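Local atomic coordinates of vacuolar protein sorting-associated protein VTA1 (Saccharomyces cerevisiae, PDB entry 2RKK), a protein that probably acts in the multivesicular body sorting pathway on endosomes, where its N-terminal domain carries MIT motifs thought to bind ESCRT-III-related partners. Residues D15-Y27 against L83-F97. Numbering follows the deposited sequence.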
ATOM      1  N   ASP A  15       2.768  13.484   1.888  1.00 72.99           N
ATOM      2  CA  ASP A  15       2.665  13.204   0.468  1.00 74.76           C
ATOM      3  C   ASP A  15       2.081  11.813   0.260  1.00 74.81           C
ATOM      4  O   ASP A  15       1.225  11.621  -0.594  1.00 74.17           O
ATOM      5  CB  ASP A  15       4.033  13.330  -0.186  1.00 77.67           C
ATOM      6  CG  ASP A  15       4.308  14.743  -0.647  1.00 81.28           C
ATOM      7  OD1 ASP A  15       3.928  15.687   0.092  1.00 84.34           O
ATOM      8  OD2 ASP A  15       4.892  14.925  -1.741  1.00 83.82           O
ATOM      9  N   PHE A  16       2.538  10.847   1.048  1.00 74.95           N
ATOM     10  CA  PHE A  16       2.023   9.496   0.929  1.00 75.27           C
ATOM     11  C   PHE A  16       0.551   9.376   1.277  1.00 77.74           C
ATOM     12  O   PHE A  16      -0.123   8.443   0.823  1.00 78.36           O
ATOM     13  CB  PHE A  16       2.790   8.536   1.812  1.00 72.88           C
ATOM     14  CG  PHE A  16       4.013   7.992   1.175  1.00 70.51           C
ATOM     15  CD1 PHE A  16       5.160   8.753   1.095  1.00 72.05           C
ATOM     16  CD2 PHE A  16       4.025   6.712   0.653  1.00 70.13           C
ATOM     17  CE1 PHE A  16       6.311   8.237   0.514  1.00 71.86           C
ATOM     18  CE2 PHE A  16       5.173   6.189   0.069  1.00 69.62           C
ATOM     19  CZ  PHE A  16       6.310   6.953   0.001  1.00 69.64           C
ATOM     20  N   ASP A  17       0.048  10.276   2.114  1.00 78.92           N
ATOM     21  CA  ASP A  17      -1.368  10.220   2.460  1.00 81.65           C
ATOM     22  C   ASP A  17      -2.169  10.796   1.307  1.00 81.83           C
ATOM     23  O   ASP A  17      -3.115  10.174   0.808  1.00 83.54           O
ATOM     24  CB  ASP A  17      -1.682  11.005   3.747  1.00 84.23           C
ATOM     25  CG  ASP A  17      -1.178  10.300   5.008  1.00 88.51           C
ATOM     26  OD1 ASP A  17      -1.589   9.140   5.284  1.00 91.28           O
ATOM     27  OD2 ASP A  17      -0.373  10.913   5.734  1.00 90.13           O
ATOM     28  N   LYS A  18      -1.769  11.982   0.870  1.00 80.91           N
ATOM     29  CA  LYS A  18      -2.464  12.647  -0.220  1.00 80.49           C
ATOM     30  C   LYS A  18      -2.565  11.796  -1.493  1.00 79.56           C
ATOM     31  O   LYS A  18      -3.447  12.022  -2.324  1.00 79.76           O
ATOM     32  CB  LYS A  18      -1.785  13.978  -0.522  1.00 81.11           C
ATOM     33  CG  LYS A  18      -2.469  14.771  -1.606  1.00 84.97           C
ATOM     34  CD  LYS A  18      -1.768  16.107  -1.818  1.00 88.01           C
ATOM     35  CE  LYS A  18      -2.266  16.799  -3.089  1.00 88.72           C
ATOM     36  NZ  LYS A  18      -1.869  16.085  -4.344  1.00 87.43           N
ATOM     37  N   VAL A  19      -1.673  10.816  -1.635  1.00 78.42           N
ATOM     38  CA  VAL A  19      -1.677   9.941  -2.803  1.00 76.77           C
ATOM     39  C   VAL A  19      -2.457   8.663  -2.508  1.00 75.87           C
ATOM     40  O   VAL A  19      -2.788   7.900  -3.415  1.00 75.31           O
ATOM     41  CB  VAL A  19      -0.228   9.580  -3.232  1.00 76.99           C
ATOM     42  CG1 VAL A  19       0.396   8.645  -2.223  1.00 78.08           C
ATOM     43  CG2 VAL A  19      -0.225   8.972  -4.619  1.00 77.28           C
ATOM     44  N   GLY A  20      -2.744   8.433  -1.230  1.00 75.48           N
ATOM     45  CA  GLY A  20      -3.507   7.258  -0.837  1.00 76.54           C
ATOM     46  C   GLY A  20      -2.762   6.008  -0.416  1.00 76.97           C
ATOM     47  O   GLY A  20      -3.110   4.899  -0.834  1.00 78.02           O
ATOM     48  N   LEU A  21      -1.738   6.180   0.416  1.00 76.19           N
ATOM     49  CA  LEU A  21      -0.947   5.054   0.915  1.00 73.85           C
ATOM     50  C   LEU A  21      -0.946   5.112   2.435  1.00 73.51           C
ATOM     51  O   LEU A  21       0.026   4.741   3.090  1.00 74.94           O
ATOM     52  CB  LEU A  21       0.475   5.135   0.372  1.00 70.70           C
ATOM     53  CG  LEU A  21       0.582   4.907  -1.142  1.00 68.24           C
ATOM     54  CD1 LEU A  21       2.018   5.145  -1.614  1.00 64.97           C
ATOM     55  CD2 LEU A  21       0.133   3.492  -1.461  1.00 65.08           C
ATOM     56  N   GLY A  22      -2.068   5.588   2.974  1.00 72.56           N
ATOM     57  CA  GLY A  22      -2.263   5.755   4.410  1.00 69.71           C
ATOM     58  C   GLY A  22      -1.462   4.949   5.410  1.00 67.09           C
ATOM     59  O   GLY A  22      -0.956   5.511   6.383  1.00 63.74           O
ATOM     60  N   ILE A  23      -1.374   3.641   5.204  1.00 65.90           N
ATOM     61  CA  ILE A  23      -0.624   2.834   6.133  1.00 68.02           C
ATOM     62  C   ILE A  23       0.856   3.226   6.117  1.00 68.77           C
ATOM     63  O   ILE A  23       1.501   3.329   7.174  1.00 68.46           O
ATOM     64  CB  ILE A  23      -0.765   1.338   5.830  1.00 69.39           C
ATOM     65  CG1 ILE A  23      -2.183   0.865   6.204  1.00 71.56           C
ATOM     66  CG2 ILE A  23       0.262   0.544   6.628  1.00 69.92           C
ATOM     67  CD1 ILE A  23      -2.416  -0.635   6.005  1.00 71.86           C
ATOM     68  N   ILE A  24       1.403   3.453   4.927  1.00 67.94           N
ATOM     69  CA  ILE A  24       2.804   3.854   4.815  1.00 65.92           C
ATOM     70  C   ILE A  24       2.992   5.182   5.573  1.00 65.49           C
ATOM     71  O   ILE A  24       3.780   5.251   6.516  1.00 66.18           O
ATOM     72  CB  ILE A  24       3.248   4.065   3.325  1.00 65.95           C
ATOM     73  CG1 ILE A  24       2.796   2.901   2.437  1.00 66.17           C
ATOM     74  CG2 ILE A  24       4.753   4.139   3.245  1.00 65.41           C
ATOM     75  CD1 ILE A  24       3.498   1.602   2.706  1.00 65.20           C
ATOM     76  N   GLY A  25       2.257   6.216   5.164  1.00 63.23           N
ATOM     77  CA  GLY A  25       2.376   7.515   5.801  1.00 61.66           C
ATOM     78  C   GLY A  25       2.111   7.454   7.288  1.00 62.02           C
ATOM     79  O   GLY A  25       2.589   8.298   8.054  1.00 60.38           O
ATOM     80  N   TYR A  26       1.332   6.457   7.702  1.00 63.48           N
ATOM     81  CA  TYR A  26       1.016   6.278   9.114  1.00 63.06           C
ATOM     82  C   TYR A  26       2.325   6.058   9.865  1.00 63.45           C
ATOM     83  O   TYR A  26       2.694   6.831  10.749  1.00 64.16           O
ATOM     84  CB  TYR A  26       0.107   5.061   9.293  1.00 61.28           C
ATOM     85  CG  TYR A  26      -0.065   4.606  10.728  1.00 61.73           C
ATOM     86  CD1 TYR A  26      -0.745   5.414  11.670  1.00 61.43           C
ATOM     87  CD2 TYR A  26       0.389   3.338  11.130  1.00 60.44           C
ATOM     88  CE1 TYR A  26      -0.981   4.965  12.976  1.00 61.07           C
ATOM     89  CE2 TYR A  26       0.167   2.875  12.423  1.00 61.37           C
ATOM     90  CZ  TYR A  26      -0.525   3.689  13.346  1.00 63.04           C
ATOM     91  OH  TYR A  26      -0.781   3.221  14.620  1.00 61.65           O
ATOM     92  N   TYR A  27       3.022   4.995   9.475  1.00 62.49           N
ATOM     93  CA  TYR A  27       4.286   4.617  10.075  1.00 59.53           C
ATOM     94  C   TYR A  27       5.393   5.637   9.905  1.00 59.00           C
ATOM     95  O   TYR A  27       6.270   5.756  10.771  1.00 58.39           O
ATOM     96  CB  TYR A  27       4.688   3.250   9.549  1.00 57.78           C
ATOM     97  CG  TYR A  27       3.813   2.181  10.153  1.00 59.89           C
ATOM     98  CD1 TYR A  27       2.956   1.405   9.372  1.00 60.42           C
ATOM     99  CD2 TYR A  27       3.839   1.949  11.522  1.00 59.42           C
ATOM    100  CE1 TYR A  27       2.151   0.414   9.953  1.00 60.75           C
ATOM    101  CE2 TYR A  27       3.047   0.975  12.106  1.00 59.66           C
ATOM    102  CZ  TYR A  27       2.214   0.213  11.325  1.00 60.76           C
ATOM    103  OH  TYR A  27       1.465  -0.764  11.929  1.00 62.34           O
ATOM    104  N   LEU A  83      -2.484  -4.883   9.849  1.00 85.13           N
ATOM    105  CA  LEU A  83      -1.293  -4.145   9.432  1.00 83.25           C
ATOM    106  C   LEU A  83      -1.014  -2.995  10.379  1.00 83.53           C
ATOM    107  O   LEU A  83       0.001  -2.324  10.257  1.00 83.87           O
ATOM    108  CB  LEU A  83      -1.489  -3.579   8.028  1.00 80.42           C
ATOM    109  CG  LEU A  83      -1.338  -4.555   6.880  1.00 77.41           C
ATOM    110  CD1 LEU A  83      -1.621  -3.851   5.571  1.00 75.99           C
ATOM    111  CD2 LEU A  83       0.071  -5.116   6.905  1.00 77.38           C
ATOM    112  N   ILE A  84      -1.933  -2.760  11.305  1.00 84.98           N
ATOM    113  CA  ILE A  84      -1.774  -1.689  12.270  1.00 86.37           C
ATOM    114  C   ILE A  84      -1.661  -2.275  13.667  1.00 86.30           C
ATOM    115  O   ILE A  84      -1.116  -1.647  14.578  1.00 86.07           O
ATOM    116  CB  ILE A  84      -2.963  -0.728  12.249  1.00 86.75           C
ATOM    117  CG1 ILE A  84      -3.220  -0.252  10.824  1.00 88.87           C
ATOM    118  CG2 ILE A  84      -2.670   0.481  13.127  1.00 86.66           C
ATOM    119  CD1 ILE A  84      -4.434   0.651  10.719  1.00 89.83           C
ATOM    120  N   HIS A  85      -2.180  -3.484  13.832  1.00 86.08           N
ATOM    121  CA  HIS A  85      -2.120  -4.147  15.122  1.00 85.93           C
ATOM    122  C   HIS A  85      -0.978  -5.157  15.205  1.00 85.82           C
ATOM    123  O   HIS A  85      -0.422  -5.354  16.281  1.00 87.57           O
ATOM    124  CB  HIS A  85      -3.468  -4.813  15.446  1.00 84.93           C
ATOM    125  CG  HIS A  85      -4.582  -3.832  15.654  1.00 84.06           C
ATOM    126  ND1 HIS A  85      -4.495  -2.788  16.550  1.00 83.65           N
ATOM    127  CD2 HIS A  85      -5.792  -3.713  15.056  1.00 84.58           C
ATOM    128  CE1 HIS A  85      -5.600  -2.065  16.493  1.00 84.17           C
ATOM    129  NE2 HIS A  85      -6.403  -2.606  15.593  1.00 84.63           N
ATOM    130  N   ASP A  86      -0.616  -5.777  14.080  1.00 84.77           N
ATOM    131  CA  ASP A  86       0.478  -6.762  14.065  1.00 83.84           C
ATOM    132  C   ASP A  86       1.773  -6.141  13.546  1.00 84.46           C
ATOM    133  O   ASP A  86       2.021  -6.128  12.341  1.00 85.29           O
ATOM    134  CB  ASP A  86       0.127  -7.960  13.178  1.00 82.33           C
ATOM    135  CG  ASP A  86       1.078  -9.141  13.382  1.00 81.05           C
ATOM    136  OD1 ASP A  86       2.248  -8.929  13.745  1.00 79.42           O
ATOM    137  OD2 ASP A  86       0.647 -10.288  13.172  1.00 81.15           O
ATOM    138  N   GLN A  87       2.609  -5.647  14.453  1.00 84.70           N
ATOM    139  CA  GLN A  87       3.862  -5.013  14.056  1.00 85.20           C
ATOM    140  C   GLN A  87       4.764  -5.906  13.198  1.00 86.72           C
ATOM    141  O   GLN A  87       5.652  -5.414  12.495  1.00 86.98           O
ATOM    142  CB  GLN A  87       4.599  -4.524  15.304  1.00 83.03           C
ATOM    143  CG  GLN A  87       3.812  -3.475  16.069  1.00 81.48           C
ATOM    144  CD  GLN A  87       3.382  -2.304  15.191  1.00 80.46           C
ATOM    145  OE1 GLN A  87       4.206  -1.475  14.798  1.00 79.42           O
ATOM    146  NE2 GLN A  87       2.091  -2.240  14.866  1.00 78.39           N
ATOM    147  N   GLU A  88       4.524  -7.214  13.266  1.00 88.18           N
ATOM    148  CA  GLU A  88       5.266  -8.225  12.500  1.00 89.42           C
ATOM    149  C   GLU A  88       4.906  -8.055  11.025  1.00 88.46           C
ATOM    150  O   GLU A  88       5.774  -7.875  10.168  1.00 87.37           O
ATOM    151  CB  GLU A  88       4.849  -9.626  12.987  1.00 93.36           C
ATOM    152  CG  GLU A  88       4.999 -10.783  11.987  1.00 97.67           C
ATOM    153  CD  GLU A  88       6.404 -11.354  11.939  1.00100.06           C
ATOM    154  OE1 GLU A  88       6.618 -12.352  11.205  1.00101.05           O
ATOM    155  OE2 GLU A  88       7.295 -10.810  12.635  1.00101.46           O
ATOM    156  N   LYS A  89       3.604  -8.105  10.756  1.00 87.51           N
ATOM    157  CA  LYS A  89       3.080  -7.965   9.414  1.00 86.81           C
ATOM    158  C   LYS A  89       3.300  -6.544   8.899  1.00 84.89           C
ATOM    159  O   LYS A  89       3.573  -6.335   7.715  1.00 85.20           O
ATOM    160  CB  LYS A  89       1.588  -8.325   9.400  1.00 88.70           C
ATOM    161  CG  LYS A  89       1.303  -9.785   9.785  1.00 91.91           C
ATOM    162  CD  LYS A  89      -0.193 -10.127   9.850  1.00 95.83           C
ATOM    163  CE  LYS A  89      -0.417 -11.529  10.464  1.00 98.22           C
ATOM    164  NZ  LYS A  89      -1.839 -11.833  10.853  1.00 99.07           N
ATOM    165  N   ALA A  90       3.194  -5.566   9.790  1.00 82.38           N
ATOM    166  CA  ALA A  90       3.398  -4.183   9.402  1.00 80.78           C
ATOM    167  C   ALA A  90       4.831  -3.997   8.906  1.00 80.53           C
ATOM    168  O   ALA A  90       5.071  -3.329   7.894  1.00 80.08           O
ATOM    169  CB  ALA A  90       3.124  -3.256  10.581  1.00 80.76           C
ATOM    170  N   LYS A  91       5.786  -4.593   9.619  1.00 79.48           N
ATOM    171  CA  LYS A  91       7.204  -4.501   9.249  1.00 77.23           C
ATOM    172  C   LYS A  91       7.457  -5.111   7.865  1.00 76.35           C
ATOM    173  O   LYS A  91       8.120  -4.503   7.028  1.00 75.84           O
ATOM    174  CB  LYS A  91       8.054  -5.199  10.324  1.00 76.87           C
ATOM    175  CG  LYS A  91       9.556  -5.195  10.083  1.00 77.59           C
ATOM    176  CD  LYS A  91       9.989  -6.388   9.250  1.00 80.08           C
ATOM    177  CE  LYS A  91       9.812  -7.708  10.019  1.00 80.72           C
ATOM    178  NZ  LYS A  91      10.711  -7.819  11.200  1.00 79.33           N
ATOM    179  N   ILE A  92       6.911  -6.305   7.637  1.00 75.10           N
ATOM    180  CA  ILE A  92       7.058  -7.008   6.369  1.00 72.39           C
ATOM    181  C   ILE A  92       6.348  -6.274   5.223  1.00 71.49           C
ATOM    182  O   ILE A  92       6.892  -6.181   4.122  1.00 71.66           O
ATOM    183  CB  ILE A  92       6.533  -8.465   6.486  1.00 72.16           C
ATOM    184  CG1 ILE A  92       7.406  -9.248   7.477  1.00 71.47           C
ATOM    185  CG2 ILE A  92       6.529  -9.145   5.126  1.00 72.20           C
ATOM    186  CD1 ILE A  92       7.059 -10.730   7.608  1.00 70.28           C
ATOM    187  N   TYR A  93       5.150  -5.743   5.465  1.00 69.81           N
ATOM    188  CA  TYR A  93       4.452  -5.015   4.407  1.00 69.45           C
ATOM    189  C   TYR A  93       5.268  -3.774   4.061  1.00 69.91           C
ATOM    190  O   TYR A  93       5.487  -3.454   2.891  1.00 69.26           O
ATOM    191  CB  TYR A  93       3.042  -4.590   4.833  1.00 67.28           C
ATOM    192  CG  TYR A  93       2.356  -3.673   3.836  1.00 68.05           C
ATOM    193  CD1 TYR A  93       1.972  -4.134   2.568  1.00 67.68           C
ATOM    194  CD2 TYR A  93       2.118  -2.337   4.153  1.00 69.21           C
ATOM    195  CE1 TYR A  93       1.360  -3.278   1.634  1.00 68.89           C
ATOM    196  CE2 TYR A  93       1.515  -1.473   3.242  1.00 71.55           C
ATOM    197  CZ  TYR A  93       1.137  -1.940   1.985  1.00 71.56           C
ATOM    198  OH  TYR A  93       0.546  -1.042   1.101  1.00 71.08           O
ATOM    199  N   MET A  94       5.738  -3.085   5.090  1.00 70.87           N
ATOM    200  CA  MET A  94       6.526  -1.889   4.881  1.00 70.64           C
ATOM    201  C   MET A  94       7.787  -2.199   4.095  1.00 70.27           C
ATOM    202  O   MET A  94       8.175  -1.452   3.195  1.00 70.36           O
ATOM    203  CB  MET A  94       6.909  -1.272   6.223  1.00 72.16           C
ATOM    204  CG  MET A  94       7.412   0.155   6.101  1.00 74.51           C
ATOM    205  SD  MET A  94       6.109   1.362   6.358  1.00 76.09           S
ATOM    206  CE  MET A  94       4.717   0.651   5.394  1.00 74.11           C
ATOM    207  N   LEU A  95       8.434  -3.305   4.439  1.00 69.98           N
ATOM    208  CA  LEU A  95       9.675  -3.699   3.770  1.00 69.71           C
ATOM    209  C   LEU A  95       9.483  -4.040   2.299  1.00 70.50           C
ATOM    210  O   LEU A  95      10.290  -3.648   1.457  1.00 70.40           O
ATOM    211  CB  LEU A  95      10.291  -4.886   4.504  1.00 68.19           C
ATOM    212  CG  LEU A  95      11.800  -5.037   4.383  1.00 68.32           C
ATOM    213  CD1 LEU A  95      12.475  -3.668   4.350  1.00 69.14           C
ATOM    214  CD2 LEU A  95      12.309  -5.848   5.570  1.00 68.43           C
ATOM    215  N   ASN A  96       8.419  -4.781   1.998  1.00 71.42           N
ATOM    216  CA  ASN A  96       8.118  -5.174   0.622  1.00 71.34           C
ATOM    217  C   ASN A  96       7.826  -3.962  -0.249  1.00 70.44           C
ATOM    218  O   ASN A  96       8.244  -3.905  -1.409  1.00 71.31           O
ATOM    219  CB  ASN A  96       6.929  -6.134   0.595  1.00 74.24           C
ATOM    220  CG  ASN A  96       7.342  -7.578   0.849  1.00 76.12           C
ATOM    221  OD1 ASN A  96       7.997  -8.205   0.016  1.00 77.59           O
ATOM    222  ND2 ASN A  96       6.964  -8.109   2.009  1.00 77.31           N
ATOM    223  N   PHE A  97       7.099  -2.997   0.302  1.00 68.46           N
ATOM    224  CA  PHE A  97       6.796  -1.794  -0.452  1.00 66.64           C
ATOM    225  C   PHE A  97       8.071  -0.983  -0.702  1.00 66.92           C
ATOM    226  O   PHE A  97       8.386  -0.647  -1.853  1.00 67.31           O
ATOM    227  CB  PHE A  97       5.795  -0.917   0.290  1.00 65.20           C
ATOM    228  CG  PHE A  97       5.649   0.452  -0.311  1.00 65.06           C
ATOM    229  CD1 PHE A  97       4.675   0.706  -1.276  1.00 63.76           C
ATOM    230  CD2 PHE A  97       6.529   1.472   0.045  1.00 65.12           C
ATOM    231  CE1 PHE A  97       4.580   1.953  -1.885  1.00 62.27           C
ATOM    232  CE2 PHE A  97       6.448   2.721  -0.554  1.00 65.66           C
ATOM    233  CZ  PHE A  97       5.466   2.963  -1.523  1.00 64.94           C
TER
HETATM  234  O   HOH W   1      -0.138   1.438   2.217  1.00 40.32           O
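Tyr27 has CG anti to its carbonyl carbon (chi1 -73°), and this points the ring at the break between helices 82-85 and 87-110. Across the contact Phe97 swings its ring out opposite the backbone N, toward Leu21 and Ile24. The Tyr27 hydroxyl donates to the backbone O of Leu83, with OH to O at 2.7 Å. That oxygen lies at the ring edge, and the donor is tilted 16° from the carbonyl plane. Gln87 adds a weak bond, NE2 to Tyr27 OH at 3.3 Å. Gln87 OE1 is hydrogen-bonded to Trp136 NE1, and the Trp136 ring also meets the Tyr27 ring edge-to-face. The Tyr27 side chain is a knob in a hole made by Ile84, Gln87, Ala90 and Met94. Met94 SD makes an oblique Met-aromatic contact with the ring. The contact belongs to the all-helical MIT-motif domain of Vta1 and packs helix 22-36 against helix 87-110; their short segments 22-27 and 87-97 cross steeply, at 107°, with axes 10.8 Å apart. A phenylalanine in place of Tyr27 would probably leave Leu83 O without this donor and Gln87 NE2 without its acceptor here. Farther along, Ile24 CD1 sits over one face of the Phe97 ring, 4.2 Å from its centroid, in a CH-pi contact. Phe16 brings its ring edge to Phe97, CE2 to CZ at 3.6 Å. Ile23 CG2 and Ile24 CD1 meet Tyr93 at CE2. The Tyr93 hydroxyl bonds to a water and to Tyr93 OH of the second subunit.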